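Local coordinates for putative extracellular solute-binding protein (Bordetella bronchiseptica, PDB 4P56), which probably serves as the periplasmic solute-binding component of a TRAP transporter and binds both enantiomers of mandelate, at residues Q100-F104 and W314-A318; S116-A120 and E335-D340; E311-L315 and A328-R333. All coordinates share one frame; numbering follows the deposited sequence.

The three contacts tie the last two helices of the chain, 310-320 and 325-340, to one another and to the region 100-120. Interaction 1 sets helix 310-320 against the 3-10 turn 100-104, interaction 3 joins the two helices, and interaction 2 lays helix 325-340 along helix 114-129. Interactions 1 and 3 share Trp314 and have centres about 7 Å apart; the centre of interaction 2 is about 14 Å from that of interaction 3. Phe332 bridges them, its CD1 lying 3.5 Å from Phe104 CE2 and 3.6 Å from Ala120 CB. The side chains of Thr102 and Arg117 are each about 11 Å from bound (R)-mandelate.

Interaction 1 (Q100-F104 and W314-A318); sequences QLTKF and WLDAA
Trp314 and Phe104 lie side by side and point the same way, but their rings are neither stacked nor perpendicular: the planes meet at 55° with the centroid of the indole six-membered ring 5.6 Å from that of Phe104. The close approach is made by the methylene group. Phe104 CB sits over one face of the indole, 3.8 Å from the centroid of the six-membered ring, as a CH-pi contact, while CB of Ala318, one turn further along the tryptophan's own helix, lies over the opposite face near the rim. Trp314 reaches across to the 3-10 turn because chi1 of -179° carries CG away from the backbone N, and it presents its pyrrole edge. There Trp314 NE1 donates to Leu101 O at 2.9 Å, close to the ring plane, though it approaches from above the plane of the carbonyl; Gln100 O adjoins CD1 at the same edge. In this solute-binding protein of family 7, the indole thus pins a loop between strand 87-91 and helix 114-129 to helix 310-320 near the C-terminus. Leu101 extends past the indole, bringing CD2 to 3.7 Å from Ala318 CA. At the exposed margin Gln100 OE1 comes to 3.5 Å from Ala317 CB, while Gln100 NE2 is hydrogen-bonded to Gly97 O. Lys103 grazes CD1 of Trp314 with CB, and its amine leads away to a salt bridge with Asp178.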
loop_
_atom_site.group_PDB
_atom_site.type_symbol
_atom_site.label_atom_id
_atom_site.label_comp_id
_atom_site.label_asym_id
_atom_site.label_seq_id
_atom_site.Cartn_x
_atom_site.Cartn_y
_atom_site.Cartn_z
ATOM N N GLN A 100 -7.758 -2.185 -10.816
ATOM C CA GLN A 100 -7.614 -3.626 -10.957
ATOM C C GLN A 100 -6.240 -4.015 -11.461
ATOM O O GLN A 100 -5.732 -5.092 -11.107
ATOM C CB GLN A 100 -8.646 -4.203 -11.934
ATOM C CG GLN A 100 -10.071 -3.837 -11.643
ATOM C CD GLN A 100 -11.026 -4.308 -12.751
ATOM O OE1 GLN A 100 -10.891 -5.427 -13.280
ATOM N NE2 GLN A 100 -11.983 -3.449 -13.116
ATOM N N LEU A 101 -5.624 -3.162 -12.280
ATOM C CA LEU A 101 -4.326 -3.498 -12.842
ATOM C C LEU A 101 -3.191 -3.496 -11.798
ATOM O O LEU A 101 -2.137 -4.024 -12.071
ATOM C CB LEU A 101 -3.930 -2.564 -14.014
ATOM C CG LEU A 101 -4.856 -2.635 -15.237
ATOM C CD1 LEU A 101 -4.401 -1.710 -16.370
ATOM C CD2 LEU A 101 -4.911 -4.066 -15.725
ATOM N N THR A 102 -3.381 -2.883 -10.640
ATOM C CA THR A 102 -2.310 -2.881 -9.633
ATOM C C THR A 102 -2.158 -4.211 -8.892
ATOM O O THR A 102 -1.182 -4.410 -8.181
ATOM C CB THR A 102 -2.506 -1.768 -8.582
ATOM O OG1 THR A 102 -3.680 -2.045 -7.808
ATOM C CG2 THR A 102 -2.611 -0.409 -9.265
ATOM N N LYS A 103 -3.117 -5.105 -9.051
ATOM C CA LYS A 103 -3.180 -6.296 -8.223
ATOM C C LYS A 103 -2.043 -7.315 -8.478
ATOM O O LYS A 103 -1.793 -8.157 -7.635
ATOM C CB LYS A 103 -4.552 -6.945 -8.339
ATOM C CG LYS A 103 -5.636 -6.172 -7.546
ATOM C CD LYS A 103 -6.996 -6.873 -7.563
ATOM C CE LYS A 103 -8.018 -6.092 -6.712
ATOM N NZ LYS A 103 -9.324 -6.828 -6.571
ATOM N N PHE A 104 -1.361 -7.236 -9.620
ATOM C CA PHE A 104 -0.214 -8.129 -9.888
ATOM C C PHE A 104 0.853 -7.972 -8.809
ATOM O O PHE A 104 1.606 -8.909 -8.535
ATOM C CB PHE A 104 0.415 -7.811 -11.246
ATOM C CG PHE A 104 1.170 -6.518 -11.261
ATOM C CD1 PHE A 104 0.517 -5.328 -11.525
ATOM C CD2 PHE A 104 2.520 -6.479 -10.978
ATOM C CE1 PHE A 104 1.173 -4.137 -11.527
ATOM C CE2 PHE A 104 3.216 -5.255 -10.979
ATOM C CZ PHE A 104 2.539 -4.078 -11.231
ATOM N N TRP A 314 -6.516 -11.267 -12.757
ATOM C CA TRP A 314 -5.732 -10.118 -13.151
ATOM C C TRP A 314 -5.368 -10.180 -14.645
ATOM O O TRP A 314 -5.481 -9.185 -15.355
ATOM C CB TRP A 314 -4.462 -9.990 -12.289
ATOM C CG TRP A 314 -3.697 -8.835 -12.669
ATOM C CD1 TRP A 314 -3.869 -7.540 -12.213
ATOM C CD2 TRP A 314 -2.626 -8.786 -13.617
ATOM N NE1 TRP A 314 -2.999 -6.720 -12.862
ATOM C CE2 TRP A 314 -2.216 -7.455 -13.713
ATOM C CE3 TRP A 314 -1.970 -9.744 -14.391
ATOM C CZ2 TRP A 314 -1.180 -7.049 -14.550
ATOM C CZ3 TRP A 314 -0.951 -9.345 -15.218
ATOM C CH2 TRP A 314 -0.564 -8.007 -15.293
ATOM N N LEU A 315 -4.923 -11.338 -15.121
ATOM C CA LEU A 315 -4.674 -11.486 -16.555
ATOM C C LEU A 315 -5.896 -11.071 -17.379
ATOM O O LEU A 315 -5.774 -10.364 -18.396
ATOM C CB LEU A 315 -4.259 -12.927 -16.868
ATOM C CG LEU A 315 -2.844 -13.254 -16.377
ATOM C CD1 LEU A 315 -2.606 -14.768 -16.471
ATOM C CD2 LEU A 315 -1.756 -12.519 -17.171
ATOM N N ASP A 316 -7.083 -11.490 -16.948
ATOM C CA ASP A 316 -8.293 -11.178 -17.728
ATOM C C ASP A 316 -8.529 -9.666 -17.776
ATOM O O ASP A 316 -8.957 -9.132 -18.806
ATOM C CB ASP A 316 -9.534 -11.847 -17.133
ATOM C CG ASP A 316 -9.550 -13.367 -17.320
ATOM O OD1 ASP A 316 -8.806 -13.918 -18.171
ATOM O OD2 ASP A 316 -10.335 -14.012 -16.585
ATOM N N ALA A 317 -8.251 -8.985 -16.665
ATOM C CA ALA A 317 -8.414 -7.519 -16.561
ATOM C C ALA A 317 -7.364 -6.821 -17.411
ATOM O O ALA A 317 -7.642 -5.802 -18.070
ATOM C CB ALA A 317 -8.322 -7.061 -15.081
ATOM N N ALA A 318 -6.160 -7.379 -17.423
ATOM C CA ALA A 318 -5.062 -6.813 -18.227
ATOM C C ALA A 318 -5.426 -6.878 -19.698
ATOM O O ALA A 318 -5.233 -5.910 -20.468
ATOM C CB ALA A 318 -3.761 -7.599 -17.992
#

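Interaction 2 (S116-A120 and E335-D340); sequences SRSIA and EIKQLD
Two carboxylates of helix 325-340 meet helix 114-129, one with a backbone carbon over its face, the other met by a hydroxyl tilted from its plane. That of Glu335 lies across the backbone of Ala120, whose CA sits over one face 3.7 Å from CD, while Ile119 CG2 approaches OE2 at 3.5 Å; the Ile119 and Glu335 side chains cross at about a right angle. Ser116 OG donates to Asp340 OD1 at 2.7 Å, 36° out of the carboxylate plane. A chi1 of 66° places Ser116 OG between its backbone N and carbonyl carbon, facing Asp340. Between these polar ends the C-terminal helix 325-340 packs roughly antiparallel on helix 114-129, at 142° with axes 8.9 Å apart, while Ile119 also touches Arg264 and Glu268 of helix 263-285. Ser116 and Ala120, one turn apart on the same face, are small enough to allow this spacing: Ser116 CB packs 3.7 Å from Leu339 CB, and Ala120 CB packs on Ile336 CB. Leu339 CD1 lies against Ile119 CG2 and Ser116 O, and the extended Ile336 side chain puts CD1 3.5 Å from Arg117 CA. The Arg117 chain bends at chi3 and carries its guanidinium to Ala105 O and Ser110 OG. Asp340 is also held through OD2 by the backbone N of Asp112, just ahead of helix 114-129; with two donors and the start of that helix nearby, it is probably ionised. Glu335 is placed less favourably, since OE2 is close to Asp123 OD2 and has only a long, weak ion pair with Arg264, so the proximity of like charges may raise the proton affinity of one of these acids.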
loop_
_atom_site.group_PDB
_atom_site.type_symbol
_atom_site.label_atom_id
_atom_site.label_comp_id
_atom_site.label_asym_id
_atom_site.label_seq_id
_atom_site.Cartn_x
_atom_site.Cartn_y
_atom_site.Cartn_z
ATOM N N SER A 116 11.679 -3.796 -2.267
ATOM C CA SER A 116 11.679 -4.572 -3.505
ATOM C C SER A 116 10.325 -4.504 -4.245
ATOM O O SER A 116 10.275 -4.252 -5.467
ATOM C CB SER A 116 12.085 -6.026 -3.201
ATOM O OG SER A 116 11.076 -6.628 -2.405
ATOM N N ARG A 117 9.229 -4.668 -3.506
ATOM C CA ARG A 117 7.877 -4.615 -4.110
ATOM C C ARG A 117 7.531 -3.246 -4.706
ATOM O O ARG A 117 6.893 -3.168 -5.766
ATOM C CB ARG A 117 6.823 -4.979 -3.073
ATOM C CG ARG A 117 5.493 -5.371 -3.665
ATOM C CD ARG A 117 4.439 -5.551 -2.557
ATOM N NE ARG A 117 4.726 -6.620 -1.615
ATOM C CZ ARG A 117 4.357 -7.887 -1.801
ATOM N NH1 ARG A 117 3.735 -8.260 -2.917
ATOM N NH2 ARG A 117 4.619 -8.786 -0.878
ATOM N N SER A 118 7.927 -2.174 -4.020
ATOM C CA SER A 118 7.668 -0.826 -4.509
ATOM C C SER A 118 8.392 -0.591 -5.829
ATOM O O SER A 118 7.819 -0.107 -6.799
ATOM C CB SER A 118 8.161 0.230 -3.506
ATOM O OG SER A 118 7.428 0.191 -2.297
ATOM N N ILE A 119 9.678 -0.903 -5.851
ATOM C CA ILE A 119 10.478 -0.655 -7.042
ATOM C C ILE A 119 9.943 -1.483 -8.197
ATOM O O ILE A 119 9.745 -0.965 -9.286
ATOM C CB ILE A 119 11.957 -0.973 -6.803
ATOM C CG1 ILE A 119 12.545 0.089 -5.886
ATOM C CG2 ILE A 119 12.715 -0.984 -8.128
ATOM C CD1 ILE A 119 13.813 -0.322 -5.240
ATOM N N ALA A 120 9.694 -2.762 -7.954
ATOM C CA ALA A 120 9.230 -3.641 -9.019
ATOM C C ALA A 120 7.820 -3.263 -9.452
ATOM O O ALA A 120 7.491 -3.299 -10.644
ATOM C CB ALA A 120 9.302 -5.118 -8.572
ATOM N N GLU A 335 11.885 -9.165 -11.638
ATOM C CA GLU A 335 12.536 -8.029 -11.000
ATOM C C GLU A 335 12.500 -8.114 -9.464
ATOM O O GLU A 335 13.497 -7.818 -8.794
ATOM C CB GLU A 335 11.909 -6.729 -11.480
ATOM C CG GLU A 335 12.554 -5.506 -10.848
ATOM C CD GLU A 335 12.014 -4.206 -11.407
ATOM O OE1 GLU A 335 11.157 -4.256 -12.326
ATOM O OE2 GLU A 335 12.460 -3.142 -10.930
ATOM N N ILE A 336 11.375 -8.538 -8.898
ATOM C CA ILE A 336 11.264 -8.619 -7.435
ATOM C C ILE A 336 12.111 -9.774 -6.873
ATOM O O ILE A 336 12.733 -9.638 -5.815
ATOM C CB ILE A 336 9.775 -8.658 -6.948
ATOM C CG1 ILE A 336 9.668 -8.189 -5.480
ATOM C CG2 ILE A 336 9.211 -10.043 -7.118
ATOM C CD1 ILE A 336 8.234 -7.970 -4.984
ATOM N N LYS A 337 12.191 -10.876 -7.613
ATOM C CA LYS A 337 13.014 -12.024 -7.237
ATOM C C LYS A 337 14.483 -11.591 -7.183
ATOM O O LYS A 337 15.185 -11.880 -6.214
ATOM C CB LYS A 337 12.793 -13.154 -8.257
ATOM C CG LYS A 337 13.350 -14.523 -7.909
ATOM C CD LYS A 337 13.194 -15.461 -9.118
ATOM C CE LYS A 337 14.110 -16.682 -9.023
ATOM N NZ LYS A 337 14.235 -17.409 -10.340
ATOM N N GLN A 338 14.924 -10.851 -8.195
ATOM C CA GLN A 338 16.284 -10.307 -8.223
ATOM C C GLN A 338 16.545 -9.277 -7.101
ATOM O O GLN A 338 17.544 -9.356 -6.365
ATOM C CB GLN A 338 16.521 -9.654 -9.580
ATOM C CG GLN A 338 17.859 -8.940 -9.695
ATOM C CD GLN A 338 18.291 -8.757 -11.146
ATOM O OE1 GLN A 338 18.040 -9.618 -11.998
ATOM N NE2 GLN A 338 18.934 -7.629 -11.437
ATOM N N LEU A 339 15.672 -8.287 -6.977
ATOM C CA LEU A 339 15.800 -7.342 -5.869
ATOM C C LEU A 339 15.872 -8.051 -4.502
ATOM O O LEU A 339 16.736 -7.747 -3.668
ATOM C CB LEU A 339 14.641 -6.345 -5.907
ATOM C CG LEU A 339 14.748 -5.371 -7.083
ATOM C CD1 LEU A 339 13.460 -4.573 -7.247
ATOM C CD2 LEU A 339 15.935 -4.445 -6.855
ATOM N N ASP A 340 14.967 -8.992 -4.272
ATOM C CA ASP A 340 14.907 -9.721 -3.018
ATOM C C ASP A 340 16.189 -10.522 -2.766
ATOM O O ASP A 340 16.502 -10.874 -1.614
ATOM C CB ASP A 340 13.677 -10.627 -2.992
ATOM C CG ASP A 340 12.448 -9.912 -2.484
ATOM O OD1 ASP A 340 12.578 -8.781 -1.947
ATOM O OD2 ASP A 340 11.358 -10.490 -2.588
#

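Interaction 3 (E311-L315 and A328-R333); sequences EQAWL and ALASFR
Glu311 and Arg333 make the salt bridge between helices 310-320 and 325-340. A single carboxylate oxygen, Glu311 OE1, faces both terminal nitrogens of the guanidinium at its edge, near the guanidinium plane. It is modelled 2.4 Å from Arg333 NH2, too short to be taken literally, and 2.7 Å from Arg333 NH1, a weak bond with a poor angle. The carboxylate and guanidinium planes are turned 54° apart and, as modelled, OE1 alone makes both approaches, so the two groups are not paired side by side; the short distance leaves the details doubtful. Beneath the bridge lies Leu329. Its CG is anti to the backbone N (chi1 -174°), which sends the branch toward helix 310-320; Leu329 CD2 packs 3.6 Å from Glu311 CD and more loosely against Leu315 CD2, while CD1 sits over the centre of one guanidinium face. Further in, Leu329 CB reaches CZ3 of Trp314 at 3.9 Å, and Ala328 CB meets CH2 at the indole edge. The two segments are well separated, their axes 12.4 Å apart at an angle of 126°, so long side chains span the gap between these two consecutive helices. In the next shell, Phe104 touches Leu329 and packs edge-to-face with Phe332, and Tyr128 of helix 114-129 backs Ala328. Leucine carbons beside the ion pair would be expected to shield part of it from water and strengthen the attraction, yet Arg333 remains exposed and touches a crystal neighbour, so its precise pose may owe something to the lattice.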
loop_
_atom_site.group_PDB
_atom_site.type_symbol
_atom_site.label_atom_id
_atom_site.label_comp_id
_atom_site.label_asym_id
_atom_site.label_seq_id
_atom_site.Cartn_x
_atom_site.Cartn_y
_atom_site.Cartn_z
ATOM N N GLU A 311 -4.603 -14.731 -10.037
ATOM C CA GLU A 311 -3.685 -14.364 -11.103
ATOM C C GLU A 311 -4.428 -14.280 -12.431
ATOM O O GLU A 311 -4.253 -13.320 -13.177
ATOM C CB GLU A 311 -2.512 -15.341 -11.187
ATOM C CG GLU A 311 -1.522 -15.009 -12.277
ATOM C CD GLU A 311 -0.284 -15.912 -12.257
ATOM O OE1 GLU A 311 0.481 -15.877 -11.292
ATOM O OE2 GLU A 311 -0.075 -16.646 -13.215
ATOM N N GLN A 312 -5.262 -15.284 -12.726
ATOM C CA GLN A 312 -6.046 -15.301 -13.964
ATOM C C GLN A 312 -7.061 -14.149 -13.995
ATOM O O GLN A 312 -7.261 -13.535 -15.043
ATOM C CB GLN A 312 -6.724 -16.674 -14.197
ATOM C CG GLN A 312 -7.472 -16.799 -15.534
ATOM C CD GLN A 312 -6.531 -16.656 -16.708
ATOM O OE1 GLN A 312 -5.499 -17.316 -16.759
ATOM N NE2 GLN A 312 -6.856 -15.768 -17.633
ATOM N N ALA A 313 -7.678 -13.836 -12.856
ATOM C CA ALA A 313 -8.520 -12.661 -12.767
ATOM C C ALA A 313 -7.751 -11.427 -13.227
ATOM O O ALA A 313 -8.271 -10.609 -13.977
ATOM C CB ALA A 313 -9.033 -12.452 -11.329
ATOM N N TRP A 314 -6.516 -11.267 -12.757
ATOM C CA TRP A 314 -5.732 -10.118 -13.151
ATOM C C TRP A 314 -5.368 -10.180 -14.645
ATOM O O TRP A 314 -5.481 -9.185 -15.355
ATOM C CB TRP A 314 -4.462 -9.990 -12.289
ATOM C CG TRP A 314 -3.697 -8.835 -12.669
ATOM C CD1 TRP A 314 -3.869 -7.540 -12.213
ATOM C CD2 TRP A 314 -2.626 -8.786 -13.617
ATOM N NE1 TRP A 314 -2.999 -6.720 -12.862
ATOM C CE2 TRP A 314 -2.216 -7.455 -13.713
ATOM C CE3 TRP A 314 -1.970 -9.744 -14.391
ATOM C CZ2 TRP A 314 -1.180 -7.049 -14.550
ATOM C CZ3 TRP A 314 -0.951 -9.345 -15.218
ATOM C CH2 TRP A 314 -0.564 -8.007 -15.293
ATOM N N LEU A 315 -4.923 -11.338 -15.121
ATOM C CA LEU A 315 -4.674 -11.486 -16.555
ATOM C C LEU A 315 -5.896 -11.071 -17.379
ATOM O O LEU A 315 -5.774 -10.364 -18.396
ATOM C CB LEU A 315 -4.259 -12.927 -16.868
ATOM C CG LEU A 315 -2.844 -13.254 -16.377
ATOM C CD1 LEU A 315 -2.606 -14.768 -16.471
ATOM C CD2 LEU A 315 -1.756 -12.519 -17.171
ATOM N N ALA A 328 3.963 -8.072 -18.342
ATOM C CA ALA A 328 4.017 -7.288 -17.126
ATOM C C ALA A 328 4.221 -8.197 -15.898
ATOM O O ALA A 328 5.050 -7.927 -15.021
ATOM C CB ALA A 328 2.759 -6.422 -17.002
ATOM N N LEU A 329 3.492 -9.303 -15.861
ATOM C CA LEU A 329 3.550 -10.206 -14.729
ATOM C C LEU A 329 4.935 -10.862 -14.628
ATOM O O LEU A 329 5.552 -10.908 -13.553
ATOM C CB LEU A 329 2.444 -11.245 -14.888
ATOM C CG LEU A 329 2.242 -12.210 -13.736
ATOM C CD1 LEU A 329 1.936 -11.477 -12.443
ATOM C CD2 LEU A 329 1.103 -13.146 -14.101
ATOM N N ALA A 330 5.440 -11.329 -15.766
ATOM C CA ALA A 330 6.747 -11.953 -15.835
ATOM C C ALA A 330 7.847 -10.954 -15.471
ATOM O O ALA A 330 8.813 -11.285 -14.800
ATOM C CB ALA A 330 6.968 -12.517 -17.237
ATOM N N SER A 331 7.685 -9.718 -15.914
ATOM C CA SER A 331 8.665 -8.698 -15.639
ATOM C C SER A 331 8.717 -8.379 -14.142
ATOM O O SER A 331 9.792 -8.292 -13.533
ATOM C CB SER A 331 8.287 -7.443 -16.417
ATOM O OG SER A 331 9.265 -6.432 -16.253
ATOM N N PHE A 332 7.542 -8.179 -13.559
ATOM C CA PHE A 332 7.463 -7.911 -12.133
ATOM C C PHE A 332 8.119 -9.048 -11.332
ATOM O O PHE A 332 8.861 -8.788 -10.410
ATOM C CB PHE A 332 6.035 -7.722 -11.682
ATOM C CG PHE A 332 5.871 -7.702 -10.184
ATOM C CD1 PHE A 332 6.138 -6.544 -9.447
ATOM C CD2 PHE A 332 5.413 -8.827 -9.513
ATOM C CE1 PHE A 332 5.971 -6.523 -8.069
ATOM C CE2 PHE A 332 5.246 -8.808 -8.120
ATOM C CZ PHE A 332 5.518 -7.656 -7.407
ATOM N N ARG A 333 7.819 -10.297 -11.679
ATOM C CA ARG A 333 8.315 -11.436 -10.896
ATOM C C ARG A 333 9.795 -11.560 -10.997
ATOM O O ARG A 333 10.461 -11.908 -10.009
ATOM C CB ARG A 333 7.653 -12.746 -11.330
ATOM C CG ARG A 333 6.230 -12.780 -10.844
ATOM C CD ARG A 333 5.404 -13.895 -11.424
ATOM N NE ARG A 333 4.180 -13.913 -10.655
ATOM C CZ ARG A 333 3.107 -14.637 -10.932
ATOM N NH1 ARG A 333 3.085 -15.429 -12.007
ATOM N NH2 ARG A 333 2.056 -14.547 -10.120
#